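Local atomic coordinates of RNA methyltransferase, TrmH family (Porphyromonas gingivalis, PDB entry 2I6D), a protein that probably transfers a methyl group from S-adenosylmethionine to RNA as a knotted methyltransferase of the TrmH family. Residues A29-K34 against S79-P84; P178-F183 against S251-R256; L224-S229 against T246-S251. All coordinates share one frame; numbering follows the deposited sequence.

Interaction 1. Residues A29-K34 against S79-P84; sequences AVEGPK and STQTTP
Glu31 meets Ser79 and Thr80 where the end of an edge strand faces a loop in the MRM3-like substrate-binding domain. Strand 27-31 borders the four-stranded mixed sheet of this domain, and the loop follows strand 65-69. Residues 79-81 form an ST turn: Ser79 OG accepts from the backbone N of Gln81 at 2.8 Å. The same hydroxyl donates to Glu31 OE1, and the distance from Ser79 OG to Glu31 OE1 is short, 2.5 Å. The second carboxylate oxygen takes a backbone donor. Thr80 N lies 3.1 Å from Glu31 OE2, in a nearly straight bond of 169°. Both oxygens use their syn lone pairs, and one donor on each keeps the carboxylate from turning about its CG-CD bond. The Glu31 chain is extended beyond CG (chi2 -174°), which carries the charged group from the strand to the loop.

This is the tight part of the contact. On one side CG of Gln81 packs against Glu31 OE1 at 3.6 Å. The far part of the loop is looser: Thr82 and Thr83 are exposed and do not touch the strand segment. At Thr80 a water joins the site. The strand end is itself fixed nearby, for Glu31 N bonds to Gln148 OE1 of helix 144-148, and Gln81 also touches Gln148. The contact therefore pins the loop to the sheet edge beside that helix. The water donates to Glu31 OE2 at 2.7 Å and lies 2.7 Å from Thr80 OG1.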
loop_
_atom_site.group_PDB
_atom_site.type_symbol
_atom_site.label_atom_id
_atom_site.label_comp_id
_atom_site.label_asym_id
_atom_site.label_seq_id
_atom_site.Cartn_x
_atom_site.Cartn_y
_atom_site.Cartn_z
ATOM N N ALA A 29 -9.933 -3.980 8.668
ATOM C CA ALA A 29 -9.826 -5.394 8.955
ATOM C C ALA A 29 -8.797 -6.087 8.052
ATOM O O ALA A 29 -8.539 -5.668 6.901
ATOM C CB ALA A 29 -11.197 -6.075 8.817
ATOM N N VAL A 30 -8.267 -7.176 8.575
ATOM C CA VAL A 30 -7.305 -8.049 7.901
ATOM C C VAL A 30 -7.746 -9.472 8.182
ATOM O O VAL A 30 -8.089 -9.821 9.342
ATOM C CB VAL A 30 -5.868 -7.819 8.446
ATOM C CG1 VAL A 30 -4.811 -8.737 7.751
ATOM C CG2 VAL A 30 -5.466 -6.325 8.293
ATOM N N GLU A 31 -7.756 -10.287 7.137
ATOM C CA GLU A 31 -8.211 -11.676 7.241
ATOM C C GLU A 31 -7.127 -12.721 6.985
ATOM O O GLU A 31 -6.268 -12.586 6.096
ATOM C CB GLU A 31 -9.414 -11.927 6.339
ATOM C CG GLU A 31 -10.571 -10.936 6.565
ATOM C CD GLU A 31 -11.792 -11.332 5.733
ATOM O OE1 GLU A 31 -11.939 -12.536 5.457
ATOM O OE2 GLU A 31 -12.583 -10.451 5.326
ATOM N N GLY A 32 -7.177 -13.766 7.797
ATOM C CA GLY A 32 -6.365 -14.941 7.583
ATOM C C GLY A 32 -5.100 -14.948 8.415
ATOM O O GLY A 32 -4.554 -13.903 8.700
ATOM N N PRO A 33 -4.624 -16.138 8.804
ATOM C CA PRO A 33 -3.464 -16.219 9.692
ATOM C C PRO A 33 -2.181 -15.590 9.148
ATOM O O PRO A 33 -1.382 -15.091 9.930
ATOM C CB PRO A 33 -3.236 -17.738 9.876
ATOM C CG PRO A 33 -4.096 -18.422 8.837
ATOM C CD PRO A 33 -5.193 -17.462 8.471
ATOM N N LYS A 34 -1.952 -15.672 7.840
ATOM C CA LYS A 34 -0.668 -15.214 7.284
ATOM C C LYS A 34 -0.556 -13.693 7.449
ATOM O O LYS A 34 0.431 -13.170 7.994
ATOM C CB LYS A 34 -0.523 -15.611 5.809
ATOM C CG LYS A 34 -0.327 -17.081 5.569
ATOM C CD LYS A 34 0.030 -17.382 4.097
ATOM C CE LYS A 34 -0.572 -18.726 3.661
ATOM N NZ LYS A 34 -0.033 -19.194 2.346
ATOM N N SER A 79 -16.905 -11.950 6.623
ATOM C CA SER A 79 -15.805 -11.767 5.672
ATOM C C SER A 79 -16.182 -11.094 4.354
ATOM O O SER A 79 -17.334 -11.105 3.927
ATOM C CB SER A 79 -15.097 -13.109 5.400
ATOM O OG SER A 79 -14.158 -13.007 4.334
ATOM N N THR A 80 -15.167 -10.531 3.700
ATOM C CA THR A 80 -15.320 -9.922 2.400
ATOM C C THR A 80 -14.830 -10.876 1.326
ATOM O O THR A 80 -14.876 -10.539 0.147
ATOM C CB THR A 80 -14.504 -8.609 2.289
ATOM O OG1 THR A 80 -13.111 -8.876 2.543
ATOM C CG2 THR A 80 -15.027 -7.572 3.307
ATOM N N GLN A 81 -14.360 -12.054 1.732
ATOM C CA GLN A 81 -13.623 -12.940 0.828
ATOM C C GLN A 81 -14.508 -14.050 0.309
ATOM O O GLN A 81 -15.384 -14.527 1.016
ATOM C CB GLN A 81 -12.401 -13.535 1.530
ATOM C CG GLN A 81 -11.350 -12.499 1.955
ATOM C CD GLN A 81 -10.831 -11.682 0.792
ATOM O OE1 GLN A 81 -11.189 -10.513 0.634
ATOM N NE2 GLN A 81 -9.994 -12.294 -0.039
ATOM N N THR A 82 -14.295 -14.459 -0.935
ATOM C CA THR A 82 -15.133 -15.518 -1.517
ATOM C C THR A 82 -14.990 -16.838 -0.745
ATOM O O THR A 82 -15.974 -17.536 -0.519
ATOM C CB THR A 82 -14.895 -15.673 -3.015
ATOM O OG1 THR A 82 -13.572 -15.251 -3.314
ATOM C CG2 THR A 82 -15.853 -14.776 -3.791
ATOM N N THR A 83 -13.776 -17.135 -0.282
ATOM C CA THR A 83 -13.530 -18.319 0.560
ATOM C C THR A 83 -12.864 -17.922 1.875
ATOM O O THR A 83 -11.632 -17.993 1.993
ATOM C CB THR A 83 -12.656 -19.383 -0.175
ATOM O OG1 THR A 83 -13.168 -19.586 -1.494
ATOM C CG2 THR A 83 -12.680 -20.705 0.588
ATOM N N PRO A 84 -13.672 -17.511 2.876
ATOM C CA PRO A 84 -13.067 -16.929 4.072
ATOM C C PRO A 84 -12.175 -17.898 4.839
ATOM O O PRO A 84 -12.415 -19.112 4.850
ATOM C CB PRO A 84 -14.283 -16.541 4.939
ATOM C CG PRO A 84 -15.449 -16.514 4.003
ATOM C CD PRO A 84 -15.144 -17.559 2.974
HETATM O O HOH W 1 -12.018 -7.862 4.772
#

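Interaction 2. Residues P178-F183 against S251-R256; sequences PVYGAF and SEWRRR
Strand 179-182 and the last turn of helix 242-255 keep their backbones well apart, with the nearest CA atoms, those of Tyr180 and Trp253, 11.8 Å from each other. Two aromatic side chains bridge that distance. Both point toward the opposite segment, and they meet as a T-shaped (edge-to-face) pair. Trp253 presents the edge of its six-membered ring, and Tyr180 presents a face. The planes stand at 89°, and the ring centroids are 5.2 Å apart. The leading atom is Trp253 CH2. It sits over the rim of the tyrosine ring, 3.8 Å from Tyr180 CG. Its neighbour Trp253 CZ2 follows along the same side, 3.9 Å from Tyr180 CD1. The indole is swung out by an unusual chi1 of -130°, away from the staggered positions, and this aims its benzo edge at the sheet.

The strand lies within the parallel sheet of the SpoU methyltransferase domain, between strands 201-206 and 222-225. The helix covers one side of that sheet. Leu203 and Leu224, from the two flanking strands, touch both aromatic side chains.

Away from the ring pair, the helix end carries a salt-bridge network. Arg255 grips Glu252 side-on, with NE on OE1 and NH2 on OE2. Arg256 adds NE and NH2, both to Glu252 OE2, with the NH2 bond 2.8 Å long. Glu252 OE2 thus accepts three N-H groups. Two guanidinium groups around one carboxylate would favour its ionised form. Across the contact itself no charged group takes part: an aromatic edge, slightly positive at its C-H groups, faces the electron-rich tyrosine ring, so both van der Waals packing and a weak electrostatic attraction probably hold the helix end to the sheet.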
loop_
_atom_site.group_PDB
_atom_site.type_symbol
_atom_site.label_atom_id
_atom_site.label_comp_id
_atom_site.label_asym_id
_atom_site.label_seq_id
_atom_site.Cartn_x
_atom_site.Cartn_y
_atom_site.Cartn_z
ATOM N N PRO A 178 15.628 15.111 -4.869
ATOM C CA PRO A 178 15.310 14.947 -6.271
ATOM C C PRO A 178 13.957 14.259 -6.452
ATOM O O PRO A 178 13.614 13.323 -5.709
ATOM C CB PRO A 178 16.427 14.009 -6.790
ATOM C CG PRO A 178 16.957 13.337 -5.560
ATOM C CD PRO A 178 16.789 14.301 -4.448
ATOM N N VAL A 179 13.215 14.727 -7.438
ATOM C CA VAL A 179 11.907 14.198 -7.737
ATOM C C VAL A 179 11.911 13.620 -9.144
ATOM O O VAL A 179 11.926 14.350 -10.140
ATOM C CB VAL A 179 10.787 15.266 -7.581
ATOM C CG1 VAL A 179 9.422 14.623 -7.813
ATOM C CG2 VAL A 179 10.847 15.918 -6.192
ATOM N N TYR A 180 11.903 12.303 -9.214
ATOM C CA TYR A 180 11.927 11.589 -10.481
ATOM C C TYR A 180 10.500 11.227 -10.862
ATOM O O TYR A 180 9.623 11.093 -9.991
ATOM C CB TYR A 180 12.753 10.305 -10.328
ATOM C CG TYR A 180 14.196 10.584 -10.063
ATOM C CD1 TYR A 180 14.669 10.733 -8.761
ATOM C CD2 TYR A 180 15.100 10.686 -11.117
ATOM C CE1 TYR A 180 16.004 10.996 -8.519
ATOM C CE2 TYR A 180 16.434 10.938 -10.891
ATOM C CZ TYR A 180 16.880 11.091 -9.584
ATOM O OH TYR A 180 18.206 11.365 -9.339
ATOM N N GLY A 181 10.262 11.112 -12.159
ATOM C CA GLY A 181 8.950 10.713 -12.677
ATOM C C GLY A 181 9.096 9.794 -13.864
ATOM O O GLY A 181 9.997 9.978 -14.699
ATOM N N ALA A 182 8.182 8.827 -13.970
ATOM C CA ALA A 182 8.183 7.876 -15.073
ATOM C C ALA A 182 7.284 8.404 -16.199
ATOM O O ALA A 182 6.079 8.643 -15.983
ATOM C CB ALA A 182 7.683 6.517 -14.589
ATOM N N PHE A 183 7.885 8.635 -17.367
ATOM C CA PHE A 183 7.184 9.229 -18.507
ATOM C C PHE A 183 7.481 8.438 -19.754
ATOM O O PHE A 183 8.421 7.647 -19.776
ATOM C CB PHE A 183 7.653 10.659 -18.735
ATOM C CG PHE A 183 7.221 11.613 -17.649
ATOM C CD1 PHE A 183 5.972 12.230 -17.701
ATOM C CD2 PHE A 183 8.065 11.896 -16.584
ATOM C CE1 PHE A 183 5.571 13.121 -16.687
ATOM C CE2 PHE A 183 7.683 12.771 -15.579
ATOM C CZ PHE A 183 6.433 13.402 -15.644
ATOM N N SER A 251 13.989 -2.250 -9.456
ATOM C CA SER A 251 15.069 -3.223 -9.703
ATOM C C SER A 251 16.345 -2.493 -10.066
ATOM O O SER A 251 17.393 -2.717 -9.467
ATOM C CB SER A 251 14.702 -4.250 -10.796
ATOM O OG SER A 251 15.861 -4.930 -11.293
ATOM N N GLU A 252 16.244 -1.593 -11.036
ATOM C CA GLU A 252 17.405 -0.871 -11.521
ATOM C C GLU A 252 18.028 0.016 -10.423
ATOM O O GLU A 252 19.256 0.095 -10.293
ATOM C CB GLU A 252 16.966 -0.048 -12.738
ATOM C CG GLU A 252 17.987 0.711 -13.472
ATOM C CD GLU A 252 19.191 -0.105 -13.989
ATOM O OE1 GLU A 252 19.213 -1.365 -14.058
ATOM O OE2 GLU A 252 20.150 0.579 -14.331
ATOM N N TRP A 253 17.176 0.668 -9.625
ATOM C CA TRP A 253 17.643 1.490 -8.502
ATOM C C TRP A 253 18.467 0.616 -7.552
ATOM O O TRP A 253 19.535 1.014 -7.116
ATOM C CB TRP A 253 16.460 2.084 -7.736
ATOM C CG TRP A 253 16.547 3.569 -7.500
ATOM C CD1 TRP A 253 17.206 4.219 -6.477
ATOM C CD2 TRP A 253 15.867 4.578 -8.242
ATOM N NE1 TRP A 253 16.979 5.584 -6.560
ATOM C CE2 TRP A 253 16.173 5.825 -7.641
ATOM C CE3 TRP A 253 15.047 4.555 -9.389
ATOM C CZ2 TRP A 253 15.668 7.031 -8.125
ATOM C CZ3 TRP A 253 14.534 5.753 -9.858
ATOM C CH2 TRP A 253 14.854 6.973 -9.227
ATOM N N ARG A 254 17.949 -0.575 -7.249
ATOM C CA ARG A 254 18.617 -1.540 -6.340
ATOM C C ARG A 254 19.868 -2.208 -6.934
ATOM O O ARG A 254 20.893 -2.399 -6.245
ATOM C CB ARG A 254 17.587 -2.590 -5.888
ATOM C CG ARG A 254 18.160 -3.774 -5.049
ATOM C CD ARG A 254 18.760 -3.305 -3.751
ATOM N NE ARG A 254 17.775 -2.890 -2.750
ATOM C CZ ARG A 254 18.071 -2.166 -1.676
ATOM N NH1 ARG A 254 17.117 -1.850 -0.796
ATOM N NH2 ARG A 254 19.334 -1.756 -1.464
ATOM N N ARG A 255 19.821 -2.546 -8.219
ATOM C CA ARG A 255 20.994 -3.106 -8.901
ATOM C C ARG A 255 22.206 -2.208 -8.720
ATOM O O ARG A 255 23.315 -2.684 -8.543
ATOM C CB ARG A 255 20.713 -3.233 -10.398
ATOM C CG ARG A 255 21.874 -3.856 -11.209
ATOM C CD ARG A 255 21.611 -3.805 -12.701
ATOM N NE ARG A 255 21.633 -2.458 -13.281
ATOM C CZ ARG A 255 22.734 -1.785 -13.587
ATOM N NH1 ARG A 255 23.929 -2.304 -13.332
ATOM N NH2 ARG A 255 22.653 -0.566 -14.119
ATOM N N ARG A 256 21.994 -0.894 -8.801
ATOM C CA ARG A 256 23.112 0.060 -8.710
ATOM C C ARG A 256 23.555 0.403 -7.283
ATOM O O ARG A 256 24.500 1.189 -7.081
ATOM C CB ARG A 256 22.724 1.346 -9.417
ATOM C CG ARG A 256 22.480 1.101 -10.840
ATOM C CD ARG A 256 22.560 2.367 -11.603
ATOM N NE ARG A 256 21.576 2.364 -12.661
ATOM C CZ ARG A 256 21.224 3.455 -13.317
ATOM N NH1 ARG A 256 21.778 4.606 -13.004
ATOM N NH2 ARG A 256 20.318 3.382 -14.269
#

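Interaction 3. Residues L224-S229 against T246-S251; sequences LTIPAS and TAILCS
Ile226 and Leu224 pack against Ile248 and Leu249 in an apolar helix-on-sheet contact at the end of strand 222-225. The helix is 242-255, and the backbones come nearest at Ile226 and Ile248, with CA atoms 8.1 Å apart. Ile226 makes the larger part of the contact. Its CD1 methyl reaches the branch point of Ile248 and lies 3.8 Å from Ile248 CG2, with CB of Ile248 equally near. Ile226 CG1 and CG2 also face Ile248 CG2, so this one methyl of the helix residue meets both branches of Ile226. The two side chains are set at a slant to each other. In Ile226 the CG1 arm is anti to the carbonyl carbon (chi1 -56°), and the extended chi2 of 166° sends CD1 out to the helix. The same methyl comes more loosely to Leu249, with Ile226 CD1 4.4 Å from Leu249 CG.

The strand belongs to the parallel sheet of the SpoU methylase domain, a SPOUT fold whose chain is knotted, and helix 242-255 lies across one side of that sheet. Ile226 has already left the strand but still points at the helix. Thr225, between the two contacting residues, points the other way, consistent with the alternation of an extended chain.

Deeper in, Leu224 touches Leu249 methyl to methyl. Leu224 CD1 is 4.0 Å from Leu249 CD2. The CB of Leu249 does not face the strand, but its branched end bends nearer. Both leucines are buried. Leu249 also rests on Leu203 and Leu205 of strand 201-206 and on Ala182. Ile226 and Ile248, at the outer part of the contact, remain partly exposed.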
loop_
_atom_site.group_PDB
_atom_site.type_symbol
_atom_site.label_atom_id
_atom_site.label_comp_id
_atom_site.label_asym_id
_atom_site.label_seq_id
_atom_site.Cartn_x
_atom_site.Cartn_y
_atom_site.Cartn_z
ATOM N N LEU A 224 12.261 10.201 -16.286
ATOM C CA LEU A 224 12.820 8.910 -16.659
ATOM C C LEU A 224 11.879 8.158 -17.598
ATOM O O LEU A 224 10.645 8.220 -17.468
ATOM C CB LEU A 224 13.045 8.034 -15.406
ATOM C CG LEU A 224 13.906 8.674 -14.297
ATOM C CD1 LEU A 224 13.990 7.717 -13.114
ATOM C CD2 LEU A 224 15.322 8.959 -14.847
ATOM N N THR A 225 12.472 7.390 -18.498
ATOM C CA THR A 225 11.695 6.558 -19.398
ATOM C C THR A 225 12.312 5.165 -19.418
ATOM O O THR A 225 13.528 5.017 -19.292
ATOM C CB THR A 225 11.704 7.144 -20.818
ATOM O OG1 THR A 225 11.297 8.516 -20.764
ATOM C CG2 THR A 225 10.733 6.413 -21.708
ATOM N N ILE A 226 11.473 4.153 -19.595
ATOM C CA ILE A 226 11.936 2.807 -19.874
ATOM C C ILE A 226 11.818 2.613 -21.377
ATOM O O ILE A 226 10.712 2.542 -21.921
ATOM C CB ILE A 226 11.074 1.746 -19.142
ATOM C CG1 ILE A 226 11.061 2.021 -17.622
ATOM C CG2 ILE A 226 11.573 0.324 -19.484
ATOM C CD1 ILE A 226 9.971 1.224 -16.868
ATOM N N PRO A 227 12.958 2.501 -22.062
ATOM C CA PRO A 227 12.948 2.477 -23.522
ATOM C C PRO A 227 12.248 1.228 -24.074
ATOM O O PRO A 227 12.408 0.127 -23.523
ATOM C CB PRO A 227 14.442 2.446 -23.899
ATOM C CG PRO A 227 15.194 2.733 -22.616
ATOM C CD PRO A 227 14.312 2.356 -21.487
ATOM N N ALA A 228 11.461 1.418 -25.128
ATOM C CA ALA A 228 10.905 0.289 -25.877
ATOM C C ALA A 228 11.868 -0.103 -26.974
ATOM O O ALA A 228 12.592 0.739 -27.514
ATOM C CB ALA A 228 9.552 0.631 -26.470
ATOM N N SER A 229 11.874 -1.382 -27.319
ATOM C CA SER A 229 12.776 -1.865 -28.357
ATOM C C SER A 229 12.176 -3.005 -29.129
ATOM O O SER A 229 12.875 -3.952 -29.477
ATOM C CB SER A 229 14.113 -2.305 -27.753
ATOM O OG SER A 229 13.896 -3.309 -26.779
ATOM N N THR A 246 6.994 0.139 -12.333
ATOM C CA THR A 246 7.522 0.300 -10.972
ATOM C C THR A 246 8.593 -0.753 -10.641
ATOM O O THR A 246 9.622 -0.441 -10.044
ATOM C CB THR A 246 6.361 0.217 -9.944
ATOM O OG1 THR A 246 5.421 1.257 -10.212
ATOM C CG2 THR A 246 6.869 0.342 -8.504
ATOM N N ALA A 247 8.323 -1.998 -11.016
ATOM C CA ALA A 247 9.239 -3.115 -10.768
ATOM C C ALA A 247 10.561 -2.899 -11.518
ATOM O O ALA A 247 11.639 -3.114 -10.967
ATOM C CB ALA A 247 8.596 -4.442 -11.209
ATOM N N ILE A 248 10.464 -2.479 -12.774
ATOM C CA ILE A 248 11.649 -2.218 -13.577
ATOM C C ILE A 248 12.483 -1.114 -12.918
ATOM O O ILE A 248 13.720 -1.278 -12.723
ATOM C CB ILE A 248 11.287 -1.872 -15.037
ATOM C CG1 ILE A 248 10.786 -3.147 -15.737
ATOM C CG2 ILE A 248 12.533 -1.369 -15.796
ATOM C CD1 ILE A 248 9.914 -2.850 -16.969
ATOM N N LEU A 249 11.818 -0.026 -12.543
ATOM C CA LEU A 249 12.513 1.133 -11.933
ATOM C C LEU A 249 13.168 0.763 -10.595
ATOM O O LEU A 249 14.362 1.042 -10.398
ATOM C CB LEU A 249 11.580 2.346 -11.774
ATOM C CG LEU A 249 11.274 3.044 -13.108
ATOM C CD1 LEU A 249 9.852 3.682 -13.128
ATOM C CD2 LEU A 249 12.339 4.076 -13.419
ATOM N N CYS A 250 12.398 0.161 -9.681
ATOM C CA CYS A 250 12.964 -0.312 -8.403
ATOM C C CYS A 250 14.118 -1.275 -8.546
ATOM O O CYS A 250 15.132 -1.148 -7.807
ATOM C CB CYS A 250 11.884 -0.949 -7.531
ATOM S SG CYS A 250 10.700 0.251 -6.966
ATOM N N SER A 251 13.989 -2.250 -9.456
ATOM C CA SER A 251 15.069 -3.223 -9.703
ATOM C C SER A 251 16.345 -2.493 -10.066
ATOM O O SER A 251 17.393 -2.717 -9.467
ATOM C CB SER A 251 14.702 -4.250 -10.796
ATOM O OG SER A 251 15.861 -4.930 -11.293
#

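How the interactions relate
Following the chain from the N terminus, interaction 1 comes first. It closes a loop of 44 residues within the MRM3-like domain and is complete before the other two begin. Interaction 2 opens at strand 179-182 and closes at the end of helix 242-255. Interaction 3 falls wholly between those points, a shorter loop from strand 222-225 to the same helix; the two share Ser251. Their strands are neighbours in the parallel sheet, joined by probable backbone hydrogen bonds between Leu224 and both Gly181 and Phe183. Together they tie one helix to two adjacent strands. Interaction 1 lies apart, on the other side of the chain's centre, with its centre 34 Å from each of theirs.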